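Local coordinates for protein nicotinate phosphoribosyltransferase (Porphyromonas gingivalis, PDB 2IM5) that probably catalyses the ATP-dependent formation of nicotinate mononucleotide from nicotinate and phosphoribosyl diphosphate, the entry step from nicotinate into NAD biosynthesis, at residues A22-R27 with W236-D241; A221-K226 with C354-K359; W362-K367 with T376-E381. All blocks are in the same frame, centred on the assembly; numbering follows the deposited sequence.

Contact 1: A22-R27 with W236-D241; sequences AKLFPR and WINVYD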
loop_
_atom_site.group_PDB
_atom_site.type_symbol
_atom_site.label_atom_id
_atom_site.label_comp_id
_atom_site.label_asym_id
_atom_site.label_seq_id
_atom_site.Cartn_x
_atom_site.Cartn_y
_atom_site.Cartn_z
ATOM N N ALA A 22 13.865 -9.764 -2.603
ATOM C CA ALA A 22 15.128 -10.282 -2.089
ATOM C C ALA A 22 15.335 -11.755 -2.432
ATOM O O ALA A 22 16.465 -12.198 -2.664
ATOM C CB ALA A 22 15.194 -10.082 -0.584
ATOM N N LYS A 23 14.248 -12.517 -2.468
ATOM C CA LYS A 23 14.355 -13.933 -2.779
ATOM C C LYS A 23 14.447 -14.217 -4.265
ATOM O O LYS A 23 15.368 -14.893 -4.721
ATOM C CB LYS A 23 13.160 -14.712 -2.232
ATOM C CG LYS A 23 13.225 -16.198 -2.602
ATOM C CD LYS A 23 11.978 -16.973 -2.238
ATOM C CE LYS A 23 12.187 -18.464 -2.532
ATOM N NZ LYS A 23 10.954 -19.267 -2.321
ATOM N N LEU A 24 13.486 -13.693 -5.021
ATOM C CA LEU A 24 13.429 -13.949 -6.451
ATOM C C LEU A 24 14.121 -12.971 -7.393
ATOM O O LEU A 24 14.527 -13.371 -8.485
ATOM C CB LEU A 24 11.969 -14.106 -6.881
ATOM C CG LEU A 24 11.158 -15.212 -6.186
ATOM C CD1 LEU A 24 9.694 -15.127 -6.670
ATOM C CD2 LEU A 24 11.753 -16.601 -6.520
ATOM N N PHE A 25 14.270 -11.712 -6.989
ATOM C CA PHE A 25 14.903 -10.709 -7.850
ATOM C C PHE A 25 15.936 -9.858 -7.109
ATOM O O PHE A 25 15.893 -8.625 -7.164
ATOM C CB PHE A 25 13.821 -9.796 -8.431
ATOM C CG PHE A 25 12.706 -10.542 -9.098
ATOM C CD1 PHE A 25 12.914 -11.189 -10.316
ATOM C CD2 PHE A 25 11.464 -10.647 -8.485
ATOM C CE1 PHE A 25 11.891 -11.945 -10.912
ATOM C CE2 PHE A 25 10.436 -11.395 -9.071
ATOM C CZ PHE A 25 10.651 -12.047 -10.286
ATOM N N PRO A 26 16.894 -10.501 -6.427
ATOM C CA PRO A 26 17.924 -9.785 -5.673
ATOM C C PRO A 26 18.865 -8.893 -6.490
ATOM O O PRO A 26 19.604 -8.091 -5.921
ATOM C CB PRO A 26 18.658 -10.914 -4.947
ATOM C CG PRO A 26 18.628 -12.024 -5.956
ATOM C CD PRO A 26 17.170 -11.953 -6.444
ATOM N N ARG A 27 18.840 -9.025 -7.812
ATOM C CA ARG A 27 19.703 -8.214 -8.666
ATOM C C ARG A 27 18.936 -7.085 -9.349
ATOM O O ARG A 27 19.527 -6.241 -10.018
ATOM C CB ARG A 27 20.360 -9.077 -9.745
ATOM C CG ARG A 27 21.299 -10.149 -9.225
ATOM C CD ARG A 27 21.989 -10.849 -10.388
ATOM N NE ARG A 27 23.187 -11.562 -9.948
ATOM C CZ ARG A 27 23.177 -12.764 -9.389
ATOM N NH1 ARG A 27 22.026 -13.396 -9.206
ATOM N NH2 ARG A 27 24.315 -13.326 -8.996
ATOM N N TRP A 236 4.386 -15.031 -6.224
ATOM C CA TRP A 236 3.948 -14.741 -4.863
ATOM C C TRP A 236 3.733 -16.055 -4.104
ATOM O O TRP A 236 4.053 -16.171 -2.912
ATOM C CB TRP A 236 2.655 -13.923 -4.889
ATOM C CG TRP A 236 2.271 -13.350 -3.556
ATOM C CD1 TRP A 236 1.298 -13.804 -2.721
ATOM C CD2 TRP A 236 2.841 -12.197 -2.917
ATOM N NE1 TRP A 236 1.220 -13.008 -1.599
ATOM C CE2 TRP A 236 2.155 -12.013 -1.695
ATOM C CE3 TRP A 236 3.865 -11.302 -3.260
ATOM C CZ2 TRP A 236 2.456 -10.971 -0.815
ATOM C CZ3 TRP A 236 4.165 -10.261 -2.383
ATOM C CH2 TRP A 236 3.462 -10.104 -1.175
ATOM N N ILE A 237 3.187 -17.044 -4.799
ATOM C CA ILE A 237 2.946 -18.351 -4.203
ATOM C C ILE A 237 4.282 -19.031 -3.905
ATOM O O ILE A 237 4.443 -19.694 -2.873
ATOM C CB ILE A 237 2.121 -19.240 -5.152
ATOM C CG1 ILE A 237 0.710 -18.660 -5.290
ATOM C CG2 ILE A 237 2.079 -20.678 -4.629
ATOM C CD1 ILE A 237 -0.072 -19.242 -6.446
ATOM N N ASN A 238 5.245 -18.867 -4.808
ATOM C CA ASN A 238 6.564 -19.456 -4.588
ATOM C C ASN A 238 7.166 -18.882 -3.315
ATOM O O ASN A 238 7.796 -19.593 -2.536
ATOM C CB ASN A 238 7.491 -19.154 -5.768
ATOM C CG ASN A 238 8.936 -19.588 -5.512
ATOM O OD1 ASN A 238 9.681 -18.940 -4.765
ATOM N ND2 ASN A 238 9.333 -20.698 -6.127
ATOM N N VAL A 239 6.957 -17.591 -3.096
ATOM C CA VAL A 239 7.510 -16.946 -1.922
ATOM C C VAL A 239 6.765 -17.257 -0.625
ATOM O O VAL A 239 7.388 -17.576 0.387
ATOM C CB VAL A 239 7.551 -15.404 -2.114
ATOM C CG1 VAL A 239 8.077 -14.720 -0.852
ATOM C CG2 VAL A 239 8.423 -15.049 -3.323
ATOM N N TYR A 240 5.437 -17.192 -0.654
ATOM C CA TYR A 240 4.667 -17.383 0.568
ATOM C C TYR A 240 3.851 -18.651 0.725
ATOM O O TYR A 240 3.141 -18.807 1.714
ATOM C CB TYR A 240 3.792 -16.140 0.794
ATOM C CG TYR A 240 4.639 -14.916 1.086
ATOM C CD1 TYR A 240 5.410 -14.845 2.242
ATOM C CD2 TYR A 240 4.727 -13.862 0.173
ATOM C CE1 TYR A 240 6.247 -13.767 2.483
ATOM C CE2 TYR A 240 5.565 -12.776 0.411
ATOM C CZ TYR A 240 6.320 -12.741 1.568
ATOM O OH TYR A 240 7.151 -11.684 1.829
ATOM N N ASP A 241 3.962 -19.551 -0.247
ATOM C CA ASP A 241 3.278 -20.843 -0.217
ATOM C C ASP A 241 1.813 -20.817 0.185
ATOM O O ASP A 241 1.370 -21.685 0.929
ATOM C CB ASP A 241 4.010 -21.792 0.733
ATOM C CG ASP A 241 5.517 -21.731 0.576
ATOM O OD1 ASP A 241 6.008 -21.903 -0.565
ATOM O OD2 ASP A 241 6.213 -21.517 1.599
HETATM O O HOH W 1 9.968 -18.700 0.273
#
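K23 reaches across to N238 and V239 near the last turns of two helices, 12-24 and 228-240, and carries the polar half of this contact. Its CG stands anti to the backbone N (chi1 178°), and the extended chain beyond runs antiparallel to the V239 side chain, CD passing 4.2 Å from V239 CG2, and carries the ammonium group to N238. There NZ donates to N238 OD1 at 2.8 Å, approaching from above the amide plane, 38° out of it. A second, weak hydrogen bond runs from NZ to the backbone oxygen N238 O at 3.2 Å. A water accepts from the same NZ and donates to V239 O, so that one lysine nitrogen serves both side-chain and backbone oxygens close to the C-terminal end of 228-240, where the helix dipole should favour a positive charge.

L24 makes the apolar contact, its CD1 packing on V239 CG2 at 3.6 Å. Its other methyl, CD2, lies alongside the polar atom N238 OD1 at 3.6 Å, the same oxygen that K23 NZ grips. V239 also meets Y19 and A20 of helix 12-24. The arrangement is helix-helix packing near two C-terminal ends, with a lysine donating to a last-turn carbonyl; it joins helix 12-24, in the N-terminal family region, to helix 228-240 of the α/β-barrel part, as in the NAPRTase family.

Contact 2: A221-K226 with C354-K359; sequences AIYGYK and CKMTAK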
loop_
_atom_site.group_PDB
_atom_site.type_symbol
_atom_site.label_atom_id
_atom_site.label_comp_id
_atom_site.label_asym_id
_atom_site.label_seq_id
_atom_site.Cartn_x
_atom_site.Cartn_y
_atom_site.Cartn_z
ATOM N N ALA A 221 6.600 -5.049 -16.496
ATOM C CA ALA A 221 7.734 -4.417 -17.153
ATOM C C ALA A 221 8.776 -5.430 -17.607
ATOM O O ALA A 221 9.354 -5.289 -18.680
ATOM C CB ALA A 221 8.377 -3.404 -16.216
ATOM N N ILE A 222 9.010 -6.452 -16.787
ATOM C CA ILE A 222 9.996 -7.480 -17.107
ATOM C C ILE A 222 9.471 -8.601 -18.010
ATOM O O ILE A 222 10.114 -8.952 -18.995
ATOM C CB ILE A 222 10.558 -8.127 -15.808
ATOM C CG1 ILE A 222 11.142 -7.052 -14.897
ATOM C CG2 ILE A 222 11.612 -9.160 -16.151
ATOM C CD1 ILE A 222 12.220 -6.189 -15.550
ATOM N N TYR A 223 8.312 -9.162 -17.669
ATOM C CA TYR A 223 7.737 -10.272 -18.431
ATOM C C TYR A 223 6.699 -9.915 -19.492
ATOM O O TYR A 223 6.279 -10.776 -20.254
ATOM C CB TYR A 223 7.123 -11.281 -17.468
ATOM C CG TYR A 223 8.119 -11.867 -16.512
ATOM C CD1 TYR A 223 9.101 -12.749 -16.956
ATOM C CD2 TYR A 223 8.107 -11.518 -15.166
ATOM C CE1 TYR A 223 10.051 -13.268 -16.079
ATOM C CE2 TYR A 223 9.050 -12.030 -14.280
ATOM C CZ TYR A 223 10.019 -12.901 -14.745
ATOM O OH TYR A 223 10.962 -13.400 -13.880
ATOM N N GLY A 224 6.284 -8.658 -19.551
ATOM C CA GLY A 224 5.287 -8.277 -20.531
ATOM C C GLY A 224 3.905 -8.257 -19.910
ATOM O O GLY A 224 3.676 -8.874 -18.859
ATOM N N TYR A 225 2.978 -7.572 -20.574
ATOM C CA TYR A 225 1.612 -7.433 -20.078
ATOM C C TYR A 225 0.726 -8.677 -20.121
ATOM O O TYR A 225 -0.071 -8.901 -19.214
ATOM C CB TYR A 225 0.933 -6.278 -20.813
ATOM C CG TYR A 225 1.703 -4.993 -20.643
ATOM C CD1 TYR A 225 1.769 -4.361 -19.400
ATOM C CD2 TYR A 225 2.426 -4.445 -21.702
ATOM C CE1 TYR A 225 2.532 -3.223 -19.213
ATOM C CE2 TYR A 225 3.201 -3.303 -21.529
ATOM C CZ TYR A 225 3.248 -2.697 -20.283
ATOM O OH TYR A 225 4.005 -1.568 -20.090
ATOM N N LYS A 226 0.852 -9.491 -21.160
ATOM C CA LYS A 226 0.014 -10.679 -21.246
ATOM C C LYS A 226 0.156 -11.620 -20.050
ATOM O O LYS A 226 -0.840 -12.097 -19.519
ATOM C CB LYS A 226 0.284 -11.428 -22.553
ATOM C CG LYS A 226 -0.289 -10.718 -23.779
ATOM C CD LYS A 226 -0.007 -11.478 -25.071
ATOM C CE LYS A 226 -0.717 -10.816 -26.245
ATOM N NZ LYS A 226 -0.461 -11.503 -27.528
ATOM N N CYS A 354 12.209 -0.113 -13.954
ATOM C CA CYS A 354 13.010 -1.150 -13.334
ATOM C C CYS A 354 13.799 -1.935 -14.373
ATOM O O CYS A 354 13.626 -1.754 -15.580
ATOM C CB CYS A 354 12.096 -2.118 -12.580
ATOM S SG CYS A 354 10.829 -2.871 -13.630
ATOM N N LYS A 355 14.665 -2.807 -13.880
ATOM C CA LYS A 355 15.474 -3.672 -14.725
ATOM C C LYS A 355 15.745 -4.943 -13.925
ATOM O O LYS A 355 15.724 -4.917 -12.694
ATOM C CB LYS A 355 16.782 -2.980 -15.112
ATOM C CG LYS A 355 17.587 -2.466 -13.949
ATOM C CD LYS A 355 18.964 -1.990 -14.394
ATOM C CE LYS A 355 18.890 -0.873 -15.405
ATOM N NZ LYS A 355 20.259 -0.442 -15.822
ATOM N N MET A 356 15.982 -6.053 -14.623
ATOM C CA MET A 356 16.226 -7.341 -13.981
ATOM C C MET A 356 17.596 -7.426 -13.299
ATOM O O MET A 356 17.745 -8.046 -12.247
ATOM C CB MET A 356 16.101 -8.466 -15.014
ATOM C CG MET A 356 16.073 -9.848 -14.390
ATOM S SD MET A 356 14.581 -10.102 -13.392
ATOM C CE MET A 356 13.770 -11.331 -14.389
ATOM N N THR A 357 18.598 -6.808 -13.908
ATOM C CA THR A 357 19.953 -6.814 -13.365
ATOM C C THR A 357 20.595 -5.496 -13.761
ATOM O O THR A 357 20.028 -4.732 -14.538
ATOM C CB THR A 357 20.821 -7.961 -13.958
ATOM O OG1 THR A 357 21.039 -7.715 -15.350
ATOM C CG2 THR A 357 20.131 -9.307 -13.811
ATOM N N ALA A 358 21.784 -5.237 -13.234
ATOM C CA ALA A 358 22.505 -4.007 -13.539
ATOM C C ALA A 358 22.739 -3.801 -15.035
ATOM O O ALA A 358 22.674 -2.675 -15.526
ATOM C CB ALA A 358 23.846 -3.994 -12.797
ATOM N N LYS A 359 22.995 -4.886 -15.754
ATOM C CA LYS A 359 23.258 -4.820 -17.189
ATOM C C LYS A 359 22.024 -4.771 -18.096
ATOM O O LYS A 359 22.153 -4.530 -19.292
ATOM C CB LYS A 359 24.153 -6.001 -17.603
ATOM C CG LYS A 359 25.601 -5.875 -17.139
ATOM C CD LYS A 359 25.698 -5.759 -15.616
ATOM C CE LYS A 359 27.120 -5.457 -15.152
ATOM N NZ LYS A 359 27.212 -5.332 -13.660
#
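The end of helix 213-223 lies beside the end of strand 347-355 and the turn after it, with A221 nearest C354 and I222 nearest M356 (CA atoms 7.0 Å apart), and no hydrogen bond links the two backbones. This is helix-on-sheet packing near the edge of the antiparallel sheet, on strand 347-355, which lies one in from edge strand 363-364. I222 buries the most surface, and its branches take separate partners. CG1 stands anti to the carbonyl carbon (chi1 -56°), and CD1 beyond it reaches the backbone where K355 passes into M356, coming within 3.9 Å of M356 N. The other branch, CG2, meets the terminal methyl M356 CE at 3.5 Å, the two side chains crossing at about a right angle.

On the strand, C354 points toward the helix. Its SG rests on A221 CB at 3.6 Å and lies 4.1 Å from I222 CD1. K355, the next residue, points away from the helix, and its ammonium group makes a cation-pi contact with W362.

M356 follows in the turn, its N held by D360 OD2. Bends at chi2 (66°), which places SD, and at chi3 (112°), which places CE, bring the methyl to I222 and Y223. Y223 comes from the last helical turn, before G224 with its positive phi takes the backbone out of the helix. Its ring lies obliquely to the methionine methyl, and the phenol oxygen Y223 OH stands 3.5 Å from M356 CE.

Contact 3: W362-K367 with T376-E381; sequences WHYCVK and TGEPEE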
loop_
_atom_site.group_PDB
_atom_site.type_symbol
_atom_site.label_atom_id
_atom_site.label_comp_id
_atom_site.label_asym_id
_atom_site.label_seq_id
_atom_site.Cartn_x
_atom_site.Cartn_y
_atom_site.Cartn_z
ATOM N N TRP A 362 16.500 -0.326 -18.909
ATOM C CA TRP A 362 15.419 0.129 -18.049
ATOM C C TRP A 362 14.099 -0.140 -18.756
ATOM O O TRP A 362 14.009 -0.014 -19.975
ATOM C CB TRP A 362 15.529 1.629 -17.768
ATOM C CG TRP A 362 16.541 1.983 -16.736
ATOM C CD1 TRP A 362 17.751 2.590 -16.943
ATOM C CD2 TRP A 362 16.434 1.771 -15.322
ATOM N NE1 TRP A 362 18.398 2.771 -15.746
ATOM C CE2 TRP A 362 17.614 2.277 -14.734
ATOM C CE3 TRP A 362 15.456 1.204 -14.497
ATOM C CZ2 TRP A 362 17.842 2.234 -13.354
ATOM C CZ3 TRP A 362 15.681 1.161 -13.125
ATOM C CH2 TRP A 362 16.865 1.672 -12.568
ATOM N N HIS A 363 13.085 -0.518 -17.985
ATOM C CA HIS A 363 11.756 -0.786 -18.520
ATOM C C HIS A 363 10.772 0.034 -17.694
ATOM O O HIS A 363 10.769 -0.041 -16.465
ATOM C CB HIS A 363 11.424 -2.276 -18.396
ATOM C CG HIS A 363 12.384 -3.170 -19.116
ATOM N ND1 HIS A 363 12.404 -3.290 -20.490
ATOM C CD2 HIS A 363 13.388 -3.954 -18.655
ATOM C CE1 HIS A 363 13.379 -4.110 -20.844
ATOM N NE2 HIS A 363 13.992 -4.525 -19.750
ATOM N N TYR A 364 9.947 0.829 -18.366
ATOM C CA TYR A 364 8.957 1.652 -17.679
ATOM C C TYR A 364 7.808 0.816 -17.149
ATOM O O TYR A 364 7.409 -0.164 -17.775
ATOM C CB TYR A 364 8.388 2.716 -18.614
ATOM C CG TYR A 364 9.359 3.820 -18.925
ATOM C CD1 TYR A 364 9.973 4.535 -17.895
ATOM C CD2 TYR A 364 9.670 4.155 -20.245
ATOM C CE1 TYR A 364 10.877 5.559 -18.164
ATOM C CE2 TYR A 364 10.575 5.183 -20.530
ATOM C CZ TYR A 364 11.175 5.879 -19.482
ATOM O OH TYR A 364 12.079 6.886 -19.751
ATOM N N CYS A 365 7.286 1.219 -15.991
ATOM C CA CYS A 365 6.161 0.536 -15.365
ATOM C C CYS A 365 4.916 1.396 -15.529
ATOM O O CYS A 365 4.990 2.623 -15.484
ATOM C CB CYS A 365 6.415 0.321 -13.867
ATOM S SG CYS A 365 7.847 -0.713 -13.455
ATOM N N VAL A 366 3.770 0.761 -15.727
ATOM C CA VAL A 366 2.533 1.504 -15.865
ATOM C C VAL A 366 1.447 0.849 -15.032
ATOM O O VAL A 366 1.587 -0.289 -14.585
ATOM C CB VAL A 366 2.057 1.578 -17.340
ATOM C CG1 VAL A 366 3.141 2.176 -18.212
ATOM C CG2 VAL A 366 1.680 0.206 -17.839
ATOM N N LYS A 367 0.369 1.591 -14.818
ATOM C CA LYS A 367 -0.780 1.111 -14.062
ATOM C C LYS A 367 -2.004 1.695 -14.746
ATOM O O LYS A 367 -2.031 2.886 -15.044
ATOM C CB LYS A 367 -0.715 1.593 -12.614
ATOM C CG LYS A 367 -1.940 1.202 -11.809
ATOM C CD LYS A 367 -1.903 1.805 -10.427
ATOM C CE LYS A 367 -3.265 1.698 -9.762
ATOM N NZ LYS A 367 -3.277 2.420 -8.457
ATOM N N THR A 376 -1.365 5.811 -15.024
ATOM C CA THR A 376 -0.123 6.386 -14.530
ATOM C C THR A 376 1.070 5.731 -15.210
ATOM O O THR A 376 1.049 4.535 -15.491
ATOM C CB THR A 376 0.024 6.213 -13.008
ATOM O OG1 THR A 376 0.011 4.823 -12.678
ATOM C CG2 THR A 376 -1.114 6.908 -12.282
ATOM N N GLY A 377 2.101 6.529 -15.474
ATOM C CA GLY A 377 3.295 6.021 -16.117
ATOM C C GLY A 377 3.585 6.706 -17.438
ATOM O O GLY A 377 2.782 7.498 -17.935
ATOM N N GLU A 378 4.746 6.398 -18.002
ATOM C CA GLU A 378 5.163 6.959 -19.273
ATOM C C GLU A 378 4.056 6.735 -20.310
ATOM O O GLU A 378 3.650 5.600 -20.567
ATOM C CB GLU A 378 6.464 6.284 -19.715
ATOM C CG GLU A 378 7.087 6.859 -20.973
ATOM C CD GLU A 378 7.316 8.356 -20.871
ATOM O OE1 GLU A 378 7.805 8.817 -19.813
ATOM O OE2 GLU A 378 7.010 9.068 -21.854
ATOM N N PRO A 379 3.542 7.826 -20.905
ATOM C CA PRO A 379 2.480 7.801 -21.919
ATOM C C PRO A 379 2.705 6.781 -23.035
ATOM O O PRO A 379 1.793 6.044 -23.397
ATOM C CB PRO A 379 2.479 9.232 -22.443
ATOM C CG PRO A 379 2.817 10.017 -21.223
ATOM C CD PRO A 379 3.956 9.214 -20.625
ATOM N N GLU A 380 3.915 6.754 -23.583
ATOM C CA GLU A 380 4.254 5.818 -24.648
ATOM C C GLU A 380 4.034 4.381 -24.163
ATOM O O GLU A 380 3.483 3.549 -24.884
ATOM C CB GLU A 380 5.722 6.007 -25.053
ATOM C CG GLU A 380 6.164 5.214 -26.285
ATOM C CD GLU A 380 5.695 5.839 -27.599
ATOM O OE1 GLU A 380 6.116 5.340 -28.676
ATOM O OE2 GLU A 380 4.912 6.825 -27.553
ATOM N N GLU A 381 4.460 4.101 -22.931
ATOM C CA GLU A 381 4.333 2.766 -22.361
ATOM C C GLU A 381 2.877 2.412 -22.085
ATOM O O GLU A 381 2.466 1.266 -22.258
ATOM C CB GLU A 381 5.155 2.663 -21.075
ATOM C CG GLU A 381 5.361 1.238 -20.569
ATOM C CD GLU A 381 6.059 0.345 -21.582
ATOM O OE1 GLU A 381 7.013 0.816 -22.233
ATOM O OE2 GLU A 381 5.664 -0.834 -21.723
HETATM O O HOH W 2 9.913 0.796 -21.132
HETATM O O HOH W 3 6.475 4.791 -16.259
#
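T376 pairs with K367 through two backbone hydrogen bonds, T376 N to K367 O at 3.0 Å and K367 N to T376 O at 3.1 Å, which make a single antiparallel bridge. The first is nearly straight, with an angle of 167° at the hydrogen. T376 O also receives the CA-H of V366, and T376 OG1 lies 3.3 Å from K367 CB. G377 follows with positive phi and no side chain, and its CA lies 3.8 Å from C365 O.

E378, at the N-cap position of helix 379-389, lays the aliphatic part of its side chain over one face of the Y364 ring. CB forms a CH-pi contact, 4.1 Å from the ring centroid, and CG meets Y364 CD2. A water links E378 N to C365 O just past the bridge.

E381, in the first turn of the helix, holds CG anti to the backbone N (chi1 -166°). That carbon lies 3.4 Å from V366 CG1, the two side chains crossing at about a right angle, and 3.9 Å from Y364 CB. Beyond it, OE1 receives a bond from a water that accepts from Y364 N, while OE2 has a very short, probable hydrogen bond with Y225 OH. A single antiparallel bridge thus closes the base of a short loop, after which helix 379-389 starts beside the continuation of edge strand 363-364 of the antiparallel sheet.

From the N terminus, the chain leaves helix 12-24 at contact 1, which closes a long loop when helix 228-240 returns beside it. Before that return it passes 221-226, whose partner 354-359 comes much later in contact 2; the segments of contacts 1 and 2 therefore alternate, and the two loops cross. They also touch, F25 packing against Y223 and M356. Contact 3 follows in series as a short local return near the C terminus, and meets contact 2 through the neighbouring strands 347-355 and 363-364. Contact 1 ties helix 12-24 to helix 228-240, contact 2 ties helix 213-223 to strand 347-355, and contact 3 ties the edge of that antiparallel sheet to helix 379-389.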